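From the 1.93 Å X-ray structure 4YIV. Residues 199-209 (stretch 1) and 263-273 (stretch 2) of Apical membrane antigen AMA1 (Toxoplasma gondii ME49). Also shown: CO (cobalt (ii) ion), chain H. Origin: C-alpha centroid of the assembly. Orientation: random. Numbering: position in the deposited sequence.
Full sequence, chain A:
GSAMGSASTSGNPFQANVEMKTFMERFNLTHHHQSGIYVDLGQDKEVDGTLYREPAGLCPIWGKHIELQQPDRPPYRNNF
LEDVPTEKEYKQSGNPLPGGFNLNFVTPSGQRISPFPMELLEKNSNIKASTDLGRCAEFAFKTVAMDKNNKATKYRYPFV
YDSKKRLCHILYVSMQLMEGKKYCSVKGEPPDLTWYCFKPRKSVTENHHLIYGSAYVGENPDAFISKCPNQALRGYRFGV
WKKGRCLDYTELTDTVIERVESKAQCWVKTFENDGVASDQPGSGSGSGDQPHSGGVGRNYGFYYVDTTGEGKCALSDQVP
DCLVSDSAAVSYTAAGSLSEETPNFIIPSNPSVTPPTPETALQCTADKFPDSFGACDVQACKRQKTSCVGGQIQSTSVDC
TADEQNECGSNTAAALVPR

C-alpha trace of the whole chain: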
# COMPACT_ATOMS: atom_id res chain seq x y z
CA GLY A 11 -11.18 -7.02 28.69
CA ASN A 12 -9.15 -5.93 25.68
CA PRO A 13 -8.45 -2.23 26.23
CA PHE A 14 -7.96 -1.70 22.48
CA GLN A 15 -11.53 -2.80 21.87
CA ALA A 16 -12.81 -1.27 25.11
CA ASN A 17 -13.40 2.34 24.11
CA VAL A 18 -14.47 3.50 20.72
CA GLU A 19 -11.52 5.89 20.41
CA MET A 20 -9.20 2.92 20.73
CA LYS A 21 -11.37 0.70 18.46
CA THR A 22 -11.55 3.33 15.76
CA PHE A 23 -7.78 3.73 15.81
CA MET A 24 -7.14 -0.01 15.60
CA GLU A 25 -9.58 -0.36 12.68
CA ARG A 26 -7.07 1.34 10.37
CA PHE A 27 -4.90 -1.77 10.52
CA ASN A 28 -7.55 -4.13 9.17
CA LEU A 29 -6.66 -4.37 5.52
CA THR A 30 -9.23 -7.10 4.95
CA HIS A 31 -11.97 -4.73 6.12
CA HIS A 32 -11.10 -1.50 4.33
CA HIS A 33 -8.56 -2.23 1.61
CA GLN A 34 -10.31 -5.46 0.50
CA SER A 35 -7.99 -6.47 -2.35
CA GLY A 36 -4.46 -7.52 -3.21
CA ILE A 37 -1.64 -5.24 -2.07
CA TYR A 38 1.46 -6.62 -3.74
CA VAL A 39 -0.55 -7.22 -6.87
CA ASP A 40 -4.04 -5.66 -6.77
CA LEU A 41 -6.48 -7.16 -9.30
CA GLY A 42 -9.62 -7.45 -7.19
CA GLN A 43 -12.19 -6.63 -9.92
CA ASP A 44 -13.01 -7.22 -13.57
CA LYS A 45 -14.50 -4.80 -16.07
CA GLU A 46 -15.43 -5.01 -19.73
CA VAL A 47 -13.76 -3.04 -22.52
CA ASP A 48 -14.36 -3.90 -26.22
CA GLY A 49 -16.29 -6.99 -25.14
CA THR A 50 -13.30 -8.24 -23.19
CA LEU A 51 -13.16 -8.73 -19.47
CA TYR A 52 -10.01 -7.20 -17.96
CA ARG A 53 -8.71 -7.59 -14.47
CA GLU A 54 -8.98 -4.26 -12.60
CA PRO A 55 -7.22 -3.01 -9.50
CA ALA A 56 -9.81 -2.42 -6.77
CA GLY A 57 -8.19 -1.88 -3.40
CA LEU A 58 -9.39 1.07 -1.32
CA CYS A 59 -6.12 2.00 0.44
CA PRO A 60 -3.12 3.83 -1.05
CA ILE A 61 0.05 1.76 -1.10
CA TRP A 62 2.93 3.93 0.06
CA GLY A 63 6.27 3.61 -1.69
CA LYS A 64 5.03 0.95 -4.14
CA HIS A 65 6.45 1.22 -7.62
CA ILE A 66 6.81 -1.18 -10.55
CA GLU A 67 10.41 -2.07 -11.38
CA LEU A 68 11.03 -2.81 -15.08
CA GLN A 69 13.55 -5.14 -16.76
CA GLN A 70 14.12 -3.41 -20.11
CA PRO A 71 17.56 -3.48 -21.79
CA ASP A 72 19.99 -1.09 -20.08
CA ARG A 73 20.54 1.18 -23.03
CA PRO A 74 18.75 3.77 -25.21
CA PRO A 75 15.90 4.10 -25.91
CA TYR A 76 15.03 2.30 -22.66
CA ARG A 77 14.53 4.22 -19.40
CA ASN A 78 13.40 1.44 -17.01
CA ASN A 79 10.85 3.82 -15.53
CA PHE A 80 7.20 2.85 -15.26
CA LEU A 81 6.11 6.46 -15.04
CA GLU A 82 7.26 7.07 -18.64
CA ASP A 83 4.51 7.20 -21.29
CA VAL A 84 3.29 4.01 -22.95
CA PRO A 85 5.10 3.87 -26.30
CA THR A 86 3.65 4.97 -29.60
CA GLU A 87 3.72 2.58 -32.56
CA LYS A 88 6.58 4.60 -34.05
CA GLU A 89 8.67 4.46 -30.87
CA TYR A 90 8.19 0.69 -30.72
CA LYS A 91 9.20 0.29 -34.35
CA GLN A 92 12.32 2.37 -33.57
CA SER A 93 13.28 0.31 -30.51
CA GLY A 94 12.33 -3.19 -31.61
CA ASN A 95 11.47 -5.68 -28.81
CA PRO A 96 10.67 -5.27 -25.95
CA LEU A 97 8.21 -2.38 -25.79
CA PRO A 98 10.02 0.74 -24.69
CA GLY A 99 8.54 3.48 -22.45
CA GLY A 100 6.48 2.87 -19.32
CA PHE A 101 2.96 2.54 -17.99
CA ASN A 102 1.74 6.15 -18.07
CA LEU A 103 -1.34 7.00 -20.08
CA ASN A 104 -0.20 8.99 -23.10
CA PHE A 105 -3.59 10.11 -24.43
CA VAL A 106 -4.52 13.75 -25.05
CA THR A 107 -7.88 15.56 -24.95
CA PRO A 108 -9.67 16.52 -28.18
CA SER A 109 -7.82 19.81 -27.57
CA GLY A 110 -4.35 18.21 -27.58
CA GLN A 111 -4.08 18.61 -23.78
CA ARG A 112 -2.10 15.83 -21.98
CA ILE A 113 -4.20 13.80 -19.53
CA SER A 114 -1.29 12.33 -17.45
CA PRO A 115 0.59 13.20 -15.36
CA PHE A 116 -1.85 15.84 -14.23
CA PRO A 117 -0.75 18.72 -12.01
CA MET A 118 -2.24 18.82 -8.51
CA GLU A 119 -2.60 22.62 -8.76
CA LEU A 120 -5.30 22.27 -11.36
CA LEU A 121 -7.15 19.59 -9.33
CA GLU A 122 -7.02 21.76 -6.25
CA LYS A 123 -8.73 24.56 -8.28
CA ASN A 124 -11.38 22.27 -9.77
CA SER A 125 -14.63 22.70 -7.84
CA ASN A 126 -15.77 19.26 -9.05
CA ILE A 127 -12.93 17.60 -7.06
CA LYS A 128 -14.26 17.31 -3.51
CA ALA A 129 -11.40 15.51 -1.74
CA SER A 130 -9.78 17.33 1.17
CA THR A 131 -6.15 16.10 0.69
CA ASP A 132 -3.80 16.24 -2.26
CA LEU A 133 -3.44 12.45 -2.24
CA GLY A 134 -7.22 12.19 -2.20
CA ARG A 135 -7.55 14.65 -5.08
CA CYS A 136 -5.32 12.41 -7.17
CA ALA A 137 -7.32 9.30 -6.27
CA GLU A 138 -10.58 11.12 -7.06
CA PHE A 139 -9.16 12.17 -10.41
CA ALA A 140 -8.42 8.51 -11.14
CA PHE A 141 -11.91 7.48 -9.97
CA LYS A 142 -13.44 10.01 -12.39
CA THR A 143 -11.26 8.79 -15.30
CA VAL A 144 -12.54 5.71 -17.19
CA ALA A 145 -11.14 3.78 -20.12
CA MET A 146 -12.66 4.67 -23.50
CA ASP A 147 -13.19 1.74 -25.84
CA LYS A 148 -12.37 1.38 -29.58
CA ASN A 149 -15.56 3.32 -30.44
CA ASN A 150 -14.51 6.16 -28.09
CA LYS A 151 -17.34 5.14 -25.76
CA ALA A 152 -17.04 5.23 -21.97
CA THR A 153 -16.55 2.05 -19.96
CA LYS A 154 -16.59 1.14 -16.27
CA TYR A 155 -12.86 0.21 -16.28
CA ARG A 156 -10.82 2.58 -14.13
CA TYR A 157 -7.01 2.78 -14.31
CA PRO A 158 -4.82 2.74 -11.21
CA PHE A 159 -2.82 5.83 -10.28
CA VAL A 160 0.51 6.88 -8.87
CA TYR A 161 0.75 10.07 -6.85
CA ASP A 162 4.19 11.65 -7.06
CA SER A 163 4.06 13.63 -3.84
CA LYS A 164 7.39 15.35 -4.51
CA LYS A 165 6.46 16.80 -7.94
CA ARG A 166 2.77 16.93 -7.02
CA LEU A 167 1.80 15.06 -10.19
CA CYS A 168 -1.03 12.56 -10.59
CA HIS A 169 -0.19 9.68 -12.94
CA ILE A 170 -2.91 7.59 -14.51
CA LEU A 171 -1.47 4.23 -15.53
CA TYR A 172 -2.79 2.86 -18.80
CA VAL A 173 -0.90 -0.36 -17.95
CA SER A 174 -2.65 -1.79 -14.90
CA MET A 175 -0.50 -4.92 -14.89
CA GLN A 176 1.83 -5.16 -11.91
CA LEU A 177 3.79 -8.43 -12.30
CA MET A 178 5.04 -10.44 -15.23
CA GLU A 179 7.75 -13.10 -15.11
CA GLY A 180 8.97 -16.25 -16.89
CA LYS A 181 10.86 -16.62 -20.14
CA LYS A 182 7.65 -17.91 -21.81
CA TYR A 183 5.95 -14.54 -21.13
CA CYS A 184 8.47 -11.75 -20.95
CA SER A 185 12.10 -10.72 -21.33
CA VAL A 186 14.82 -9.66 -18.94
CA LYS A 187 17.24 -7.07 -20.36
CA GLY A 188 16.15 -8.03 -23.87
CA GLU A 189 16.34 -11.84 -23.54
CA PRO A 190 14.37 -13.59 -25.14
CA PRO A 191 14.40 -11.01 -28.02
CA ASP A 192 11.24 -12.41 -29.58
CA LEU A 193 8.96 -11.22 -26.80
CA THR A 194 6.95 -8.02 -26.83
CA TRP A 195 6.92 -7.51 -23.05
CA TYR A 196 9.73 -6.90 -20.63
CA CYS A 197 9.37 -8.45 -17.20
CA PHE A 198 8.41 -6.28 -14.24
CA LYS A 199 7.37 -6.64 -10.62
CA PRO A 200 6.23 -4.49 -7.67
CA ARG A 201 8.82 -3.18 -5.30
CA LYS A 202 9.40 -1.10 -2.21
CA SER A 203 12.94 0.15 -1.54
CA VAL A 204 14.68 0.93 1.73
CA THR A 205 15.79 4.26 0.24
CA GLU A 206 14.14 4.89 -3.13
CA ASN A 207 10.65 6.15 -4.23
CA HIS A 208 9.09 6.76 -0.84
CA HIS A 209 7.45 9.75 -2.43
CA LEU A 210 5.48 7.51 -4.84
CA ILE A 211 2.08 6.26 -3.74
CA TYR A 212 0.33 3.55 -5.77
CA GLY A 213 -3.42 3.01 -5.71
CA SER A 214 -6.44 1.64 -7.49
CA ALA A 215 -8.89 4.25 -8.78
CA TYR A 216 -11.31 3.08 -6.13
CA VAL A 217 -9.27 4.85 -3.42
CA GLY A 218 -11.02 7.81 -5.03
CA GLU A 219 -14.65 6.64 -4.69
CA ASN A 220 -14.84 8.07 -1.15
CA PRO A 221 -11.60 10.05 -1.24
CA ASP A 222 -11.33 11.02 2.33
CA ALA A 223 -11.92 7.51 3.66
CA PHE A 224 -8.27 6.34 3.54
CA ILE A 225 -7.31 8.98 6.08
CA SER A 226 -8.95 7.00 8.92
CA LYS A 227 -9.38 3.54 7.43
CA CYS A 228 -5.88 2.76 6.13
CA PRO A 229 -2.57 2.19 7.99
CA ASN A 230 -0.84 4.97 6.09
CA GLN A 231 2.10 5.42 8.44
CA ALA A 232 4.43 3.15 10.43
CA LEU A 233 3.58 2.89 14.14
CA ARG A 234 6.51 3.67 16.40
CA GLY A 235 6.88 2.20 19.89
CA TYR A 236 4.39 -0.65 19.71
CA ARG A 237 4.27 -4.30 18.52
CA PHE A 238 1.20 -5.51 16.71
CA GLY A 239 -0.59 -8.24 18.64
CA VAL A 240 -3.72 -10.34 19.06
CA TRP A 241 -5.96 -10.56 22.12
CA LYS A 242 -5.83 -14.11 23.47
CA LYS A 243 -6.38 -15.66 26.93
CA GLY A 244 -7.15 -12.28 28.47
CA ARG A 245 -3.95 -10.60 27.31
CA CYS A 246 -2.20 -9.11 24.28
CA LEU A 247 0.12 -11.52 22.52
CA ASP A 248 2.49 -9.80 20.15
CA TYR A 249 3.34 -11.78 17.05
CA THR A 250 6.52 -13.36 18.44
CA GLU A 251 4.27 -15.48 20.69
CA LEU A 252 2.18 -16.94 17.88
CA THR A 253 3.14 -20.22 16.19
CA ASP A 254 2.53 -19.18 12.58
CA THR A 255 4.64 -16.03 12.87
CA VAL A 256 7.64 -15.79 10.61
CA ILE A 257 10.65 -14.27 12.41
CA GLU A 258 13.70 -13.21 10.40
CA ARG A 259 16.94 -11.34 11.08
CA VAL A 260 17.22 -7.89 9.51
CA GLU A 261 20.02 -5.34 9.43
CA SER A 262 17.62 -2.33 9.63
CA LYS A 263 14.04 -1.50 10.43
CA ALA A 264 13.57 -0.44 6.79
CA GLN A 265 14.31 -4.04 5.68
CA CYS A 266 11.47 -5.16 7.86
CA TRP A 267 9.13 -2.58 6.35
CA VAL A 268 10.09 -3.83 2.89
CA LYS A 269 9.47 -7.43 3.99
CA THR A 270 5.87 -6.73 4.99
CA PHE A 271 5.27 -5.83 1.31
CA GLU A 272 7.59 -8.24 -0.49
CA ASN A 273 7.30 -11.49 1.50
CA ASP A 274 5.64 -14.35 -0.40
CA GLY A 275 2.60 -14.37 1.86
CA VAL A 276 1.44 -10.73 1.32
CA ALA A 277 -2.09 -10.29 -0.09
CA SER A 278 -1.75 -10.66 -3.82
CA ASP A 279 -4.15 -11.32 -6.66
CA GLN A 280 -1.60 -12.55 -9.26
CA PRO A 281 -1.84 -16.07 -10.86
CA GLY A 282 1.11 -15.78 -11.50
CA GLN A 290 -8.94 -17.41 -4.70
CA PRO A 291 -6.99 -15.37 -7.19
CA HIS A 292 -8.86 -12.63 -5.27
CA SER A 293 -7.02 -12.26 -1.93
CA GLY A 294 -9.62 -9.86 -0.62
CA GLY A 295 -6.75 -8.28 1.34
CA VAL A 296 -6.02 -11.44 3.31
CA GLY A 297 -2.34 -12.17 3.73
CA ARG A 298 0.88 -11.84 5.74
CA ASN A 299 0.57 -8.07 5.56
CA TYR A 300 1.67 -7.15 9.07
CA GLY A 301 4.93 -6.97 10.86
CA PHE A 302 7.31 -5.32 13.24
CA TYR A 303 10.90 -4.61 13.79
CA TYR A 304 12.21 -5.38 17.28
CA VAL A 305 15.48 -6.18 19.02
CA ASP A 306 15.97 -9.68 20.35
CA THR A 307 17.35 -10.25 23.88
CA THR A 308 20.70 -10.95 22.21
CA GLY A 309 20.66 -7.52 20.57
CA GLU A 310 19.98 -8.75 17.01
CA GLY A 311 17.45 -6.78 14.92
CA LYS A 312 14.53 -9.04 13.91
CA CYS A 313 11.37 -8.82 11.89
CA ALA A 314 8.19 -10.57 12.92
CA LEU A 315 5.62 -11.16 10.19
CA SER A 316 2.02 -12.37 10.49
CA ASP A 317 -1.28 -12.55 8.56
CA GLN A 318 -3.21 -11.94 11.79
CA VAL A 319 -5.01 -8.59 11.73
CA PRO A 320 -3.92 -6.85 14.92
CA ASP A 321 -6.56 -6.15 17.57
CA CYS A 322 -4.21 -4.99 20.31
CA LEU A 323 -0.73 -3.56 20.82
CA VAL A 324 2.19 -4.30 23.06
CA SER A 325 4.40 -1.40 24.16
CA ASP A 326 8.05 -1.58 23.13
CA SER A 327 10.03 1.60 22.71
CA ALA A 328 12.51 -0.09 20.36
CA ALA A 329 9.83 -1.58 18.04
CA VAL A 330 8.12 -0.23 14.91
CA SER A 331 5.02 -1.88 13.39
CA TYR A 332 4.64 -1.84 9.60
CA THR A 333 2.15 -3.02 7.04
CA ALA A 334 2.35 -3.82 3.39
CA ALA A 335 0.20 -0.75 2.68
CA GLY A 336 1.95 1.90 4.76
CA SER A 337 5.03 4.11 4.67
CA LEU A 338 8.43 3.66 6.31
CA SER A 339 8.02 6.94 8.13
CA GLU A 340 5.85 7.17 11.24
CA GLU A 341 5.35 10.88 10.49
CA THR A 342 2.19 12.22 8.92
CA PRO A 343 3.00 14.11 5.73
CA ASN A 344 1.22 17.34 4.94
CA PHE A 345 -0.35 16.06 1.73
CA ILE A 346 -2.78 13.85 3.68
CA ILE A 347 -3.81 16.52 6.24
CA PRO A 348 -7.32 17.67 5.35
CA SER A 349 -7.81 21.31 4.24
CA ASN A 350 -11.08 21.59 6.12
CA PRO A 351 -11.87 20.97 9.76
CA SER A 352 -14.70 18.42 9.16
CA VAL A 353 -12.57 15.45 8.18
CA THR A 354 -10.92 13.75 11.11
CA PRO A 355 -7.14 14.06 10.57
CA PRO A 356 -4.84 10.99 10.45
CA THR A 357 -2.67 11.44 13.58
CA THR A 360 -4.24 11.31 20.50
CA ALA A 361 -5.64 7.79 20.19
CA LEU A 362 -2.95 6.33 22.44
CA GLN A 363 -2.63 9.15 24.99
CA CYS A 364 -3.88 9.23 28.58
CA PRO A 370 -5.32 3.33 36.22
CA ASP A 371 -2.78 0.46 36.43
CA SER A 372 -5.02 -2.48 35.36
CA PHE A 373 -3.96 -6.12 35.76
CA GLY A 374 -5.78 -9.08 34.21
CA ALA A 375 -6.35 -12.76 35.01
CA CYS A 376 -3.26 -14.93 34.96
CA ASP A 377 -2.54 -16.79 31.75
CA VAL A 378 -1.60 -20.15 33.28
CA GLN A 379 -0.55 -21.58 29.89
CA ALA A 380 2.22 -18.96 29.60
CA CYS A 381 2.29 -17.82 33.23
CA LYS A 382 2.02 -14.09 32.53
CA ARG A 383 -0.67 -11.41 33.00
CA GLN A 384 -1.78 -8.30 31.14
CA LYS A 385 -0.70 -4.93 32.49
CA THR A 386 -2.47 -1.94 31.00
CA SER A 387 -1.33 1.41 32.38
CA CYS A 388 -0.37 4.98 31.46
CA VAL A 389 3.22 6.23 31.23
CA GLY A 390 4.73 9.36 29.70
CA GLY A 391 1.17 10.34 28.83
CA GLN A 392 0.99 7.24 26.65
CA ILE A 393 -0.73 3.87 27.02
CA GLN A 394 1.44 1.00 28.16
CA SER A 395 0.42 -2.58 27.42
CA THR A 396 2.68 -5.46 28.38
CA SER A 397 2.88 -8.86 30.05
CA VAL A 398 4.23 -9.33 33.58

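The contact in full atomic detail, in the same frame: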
# COMPACT_ATOMS: atom_id res chain seq x y z
N LYS A 199 7.96 -6.19 -11.87
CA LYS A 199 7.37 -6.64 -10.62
C LYS A 199 7.27 -5.45 -9.66
O LYS A 199 8.03 -4.46 -9.80
CB LYS A 199 8.20 -7.75 -9.98
CG LYS A 199 9.56 -7.29 -9.49
CD LYS A 199 10.37 -8.43 -8.87
CE LYS A 199 11.80 -7.96 -8.56
NZ LYS A 199 12.70 -9.12 -8.25
N PRO A 200 6.37 -5.55 -8.68
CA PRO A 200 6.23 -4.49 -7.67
C PRO A 200 7.41 -4.48 -6.73
O PRO A 200 7.95 -5.55 -6.44
CB PRO A 200 4.94 -4.86 -6.93
CG PRO A 200 4.24 -5.91 -7.82
CD PRO A 200 5.38 -6.63 -8.47
N ARG A 201 7.74 -3.31 -6.24
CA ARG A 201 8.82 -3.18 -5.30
C ARG A 201 8.65 -2.00 -4.36
O ARG A 201 8.03 -1.00 -4.70
CB ARG A 201 10.11 -2.97 -6.10
CG ARG A 201 11.38 -3.45 -5.42
CD ARG A 201 11.69 -4.88 -5.79
NE ARG A 201 13.09 -5.21 -5.55
CZ ARG A 201 13.54 -5.87 -4.48
NH1 ARG A 201 14.83 -6.11 -4.36
NH2 ARG A 201 12.70 -6.28 -3.54
N LYS A 202 9.23 -2.15 -3.19
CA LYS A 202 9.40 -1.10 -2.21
C LYS A 202 10.92 -1.12 -1.94
O LYS A 202 11.50 -2.17 -1.89
CB LYS A 202 8.60 -1.29 -0.93
CG LYS A 202 7.13 -0.95 -1.07
CD LYS A 202 6.45 -0.89 0.29
CE LYS A 202 4.95 -0.66 0.19
NZ LYS A 202 4.29 -0.29 1.43
N SER A 203 11.53 0.04 -1.79
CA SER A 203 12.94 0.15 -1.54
C SER A 203 13.24 0.75 -0.19
O SER A 203 12.54 1.58 0.25
CB SER A 203 13.59 1.01 -2.62
OG SER A 203 14.82 1.53 -2.25
N VAL A 204 14.32 0.34 0.44
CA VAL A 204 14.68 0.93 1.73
C VAL A 204 15.02 2.42 1.60
O VAL A 204 14.86 3.17 2.55
CB VAL A 204 15.87 0.19 2.41
CG1 VAL A 204 15.46 -1.20 2.73
CG2 VAL A 204 17.11 0.18 1.53
N THR A 205 15.42 2.86 0.42
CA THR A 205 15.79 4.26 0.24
C THR A 205 15.03 4.96 -0.86
O THR A 205 14.83 6.17 -0.79
CB THR A 205 17.28 4.38 -0.08
OG1 THR A 205 17.60 3.56 -1.20
CG2 THR A 205 18.10 3.92 1.11
N GLU A 206 14.66 4.24 -1.91
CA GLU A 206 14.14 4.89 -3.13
C GLU A 206 12.59 4.96 -3.23
O GLU A 206 11.91 4.04 -2.80
CB GLU A 206 14.67 4.15 -4.35
CG GLU A 206 16.19 4.08 -4.42
CD GLU A 206 16.82 5.48 -4.32
OE1 GLU A 206 17.56 5.74 -3.34
OE2 GLU A 206 16.58 6.31 -5.22
N ASN A 207 12.07 6.04 -3.81
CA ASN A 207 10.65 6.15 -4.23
C ASN A 207 9.63 6.10 -3.12
O ASN A 207 8.51 5.65 -3.33
CB ASN A 207 10.34 5.06 -5.27
CG ASN A 207 11.09 5.31 -6.57
OD1 ASN A 207 11.21 6.47 -6.99
ND2 ASN A 207 11.64 4.27 -7.16
N HIS A 208 10.01 6.63 -1.96
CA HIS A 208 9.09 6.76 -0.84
C HIS A 208 8.06 7.83 -1.11
O HIS A 208 7.02 7.90 -0.48
CB HIS A 208 9.85 7.08 0.44
CG HIS A 208 10.79 6.00 0.87
ND1 HIS A 208 11.63 6.14 1.94
CD2 HIS A 208 11.03 4.76 0.36
CE1 HIS A 208 12.36 5.05 2.09
NE2 HIS A 208 12.01 4.20 1.13
N HIS A 209 8.34 8.67 -2.08
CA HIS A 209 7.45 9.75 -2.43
C HIS A 209 6.38 9.31 -3.44
O HIS A 209 5.51 10.10 -3.79
CB HIS A 209 8.28 10.91 -2.98
CG HIS A 209 8.99 10.59 -4.25
ND1 HIS A 209 10.10 9.77 -4.30
CD2 HIS A 209 8.72 10.94 -5.53
CE1 HIS A 209 10.47 9.62 -5.56
NE2 HIS A 209 9.65 10.33 -6.32
N LYS A 263 15.49 -1.46 10.37
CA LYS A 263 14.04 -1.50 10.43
C LYS A 263 13.43 -1.32 9.02
O LYS A 263 12.34 -1.81 8.72
CB LYS A 263 13.52 -0.46 11.43
CG LYS A 263 13.95 0.94 11.20
CD LYS A 263 13.60 1.82 12.42
CE LYS A 263 13.60 3.31 12.05
NZ LYS A 263 13.06 4.22 13.12
N ALA A 264 14.14 -0.66 8.12
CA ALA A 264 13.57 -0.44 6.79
C ALA A 264 13.47 -1.77 6.03
O ALA A 264 12.56 -1.94 5.22
CB ALA A 264 14.38 0.57 6.00
N GLN A 265 14.38 -2.71 6.30
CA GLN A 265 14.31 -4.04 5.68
C GLN A 265 13.06 -4.76 6.12
O GLN A 265 12.45 -5.47 5.33
CB GLN A 265 15.54 -4.89 6.01
CG GLN A 265 16.80 -4.41 5.31
CD GLN A 265 18.01 -5.28 5.60
OE1 GLN A 265 18.00 -6.13 6.50
NE2 GLN A 265 19.08 -5.09 4.81
N CYS A 266 12.67 -4.56 7.35
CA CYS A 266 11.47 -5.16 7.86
C CYS A 266 10.25 -4.58 7.15
O CYS A 266 9.40 -5.30 6.74
CB CYS A 266 11.35 -4.96 9.36
SG CYS A 266 10.01 -5.82 10.16
N TRP A 267 10.22 -3.27 7.01
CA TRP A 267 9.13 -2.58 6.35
C TRP A 267 8.99 -3.11 4.93
O TRP A 267 7.88 -3.41 4.48
CB TRP A 267 9.38 -1.06 6.38
CG TRP A 267 8.47 -0.29 5.46
CD1 TRP A 267 7.13 -0.03 5.64
CD2 TRP A 267 8.83 0.35 4.23
NE1 TRP A 267 6.65 0.70 4.60
CE2 TRP A 267 7.66 0.96 3.72
CE3 TRP A 267 10.01 0.48 3.51
CZ2 TRP A 267 7.64 1.68 2.53
CZ3 TRP A 267 9.99 1.20 2.33
CH2 TRP A 267 8.82 1.78 1.85
N VAL A 268 10.12 -3.28 4.25
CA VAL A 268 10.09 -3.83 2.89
C VAL A 268 9.54 -5.25 2.89
O VAL A 268 8.73 -5.62 2.02
CB VAL A 268 11.49 -3.84 2.26
CG1 VAL A 268 11.49 -4.67 0.94
CG2 VAL A 268 11.95 -2.43 2.01
N LYS A 269 9.93 -6.05 3.89
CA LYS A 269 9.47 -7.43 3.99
C LYS A 269 7.96 -7.54 4.15
O LYS A 269 7.36 -8.50 3.65
CB LYS A 269 10.17 -8.17 5.17
CG LYS A 269 11.61 -8.70 4.90
CD LYS A 269 12.11 -9.56 6.10
CE LYS A 269 13.48 -10.18 5.85
NZ LYS A 269 13.43 -11.19 4.74
N THR A 270 7.31 -6.58 4.81
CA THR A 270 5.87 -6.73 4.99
C THR A 270 5.16 -6.62 3.64
O THR A 270 4.08 -7.16 3.48
CB THR A 270 5.28 -5.68 5.99
OG1 THR A 270 5.43 -4.35 5.47
CG2 THR A 270 6.01 -5.75 7.34
N PHE A 271 5.79 -5.93 2.67
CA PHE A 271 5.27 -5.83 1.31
C PHE A 271 5.74 -6.94 0.37
O PHE A 271 5.00 -7.37 -0.52
CB PHE A 271 5.68 -4.49 0.70
CG PHE A 271 5.16 -4.26 -0.70
CD1 PHE A 271 3.82 -4.02 -0.94
CD2 PHE A 271 6.04 -4.26 -1.76
CE1 PHE A 271 3.38 -3.80 -2.23
CE2 PHE A 271 5.61 -4.06 -3.05
CZ PHE A 271 4.27 -3.81 -3.29
N GLU A 272 6.98 -7.36 0.52
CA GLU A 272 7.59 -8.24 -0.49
C GLU A 272 7.63 -9.72 -0.11
O GLU A 272 7.95 -10.55 -0.96
CB GLU A 272 9.01 -7.73 -0.81
CG GLU A 272 9.03 -6.35 -1.47
CD GLU A 272 10.34 -6.02 -2.14
OE1 GLU A 272 10.41 -4.99 -2.88
OE2 GLU A 272 11.32 -6.77 -1.93
N ASN A 273 7.24 -10.08 1.12
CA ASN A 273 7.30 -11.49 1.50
C ASN A 273 6.26 -12.28 0.72
O ASN A 273 5.23 -11.73 0.27
CB ASN A 273 7.10 -11.65 3.01
CG ASN A 273 5.65 -11.57 3.42
OD1 ASN A 273 4.89 -12.53 3.27
ND2 ASN A 273 5.26 -10.42 3.96
CO CO H . 12.22 8.23 3.15
O HOH W 1 5.45 -2.05 3.36
O HOH W 2 14.25 6.99 3.99
O HOH W 3 11.33 7.67 5.11
O HOH W 4 12.58 9.30 1.37

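Stretch 2 is a helix from Lys263 to Glu272, and stretch 1 runs against it in nearly the opposite sense: the N-to-C directions of strand 199-201 and the helix differ by 148°. The CA register follows this order: Val204 CA is 5.4 Å from Ala264 CA, Lys202 CA is 5.8 Å from Val268 CA, and Arg201 CA is 7.1 Å from Glu272 CA. Together the two stretches bury 596 Å².

Lys263 makes no contact, so the interface begins at Ala264, whose CB points toward stretch 1 and lies 3.9 Å from Val204 CG1. Val204 CG1 is also 4.3 Å from Gln265 CG, a marginal approach by a side chain whose CA-to-CB bond points away. Cys266 is out of reach.

The CA-to-CB bond of Trp267 points sideways relative to stretch 1, but the end of the side chain comes nearer, with chi1 at 167° (t). Ser203 O lies at the ring edge, near its plane, 3.3 Å from Trp267 CZ3. That carbonyl is also the acceptor for the imidazole of His208 (His208 NE2 to Ser203 O, 2.8 Å, 156°), which helps fix the ring beside the indole. The two rings form an offset edge-to-face pair, the edge of Trp267 directed at the face of His208, with centroids 5.3 Å apart and planes at 80°. On its other nitrogen, His208 ND1 binds the cobalt ion at 2.5 Å, with three waters completing the modelled ligands. Lys202 CD packs 3.6 Å from Trp267 CZ2, and water 1 bridges the stretches by accepting from Lys202 NZ (2.9 Å) and donating to Trp267 O (3.0 Å).

One turn on from Ala264, Val268 places CG2 3.8 Å from Val204 CG1, so Val204 CG1 touches successive turns of the helix, at Ala264 and Val268. Val268 CG1 also lies 3.8 Å from Lys202 O. Lys269 and Thr270 take no significant part.

Phe271 points toward stretch 1 and is contacted in two distinct ways. Pro200 CB meets the ring edge, 3.8 Å from Phe271 CZ, whereas the extended aliphatic chain of Lys202 lies over a face: Lys202 CE is 4.0 Å from the Phe271 ring centroid, 27° off the normal, a CH-pi geometry.

Glu272 supplies the direct hydrogen bond between the stretches, from Lys202 N to Glu272 OE1, at 3.1 Å and a nearly linear 169°. Its other oxygen forms a salt bridge with Arg201, at the edge of the guanidinium, near its plane, but the modelled separation of Arg201 NH2 and Glu272 OE2, 2.2 Å, is too short to be real; the pairing is credible, the exact positions less so. Asn273 leaves helical geometry and the contact ends.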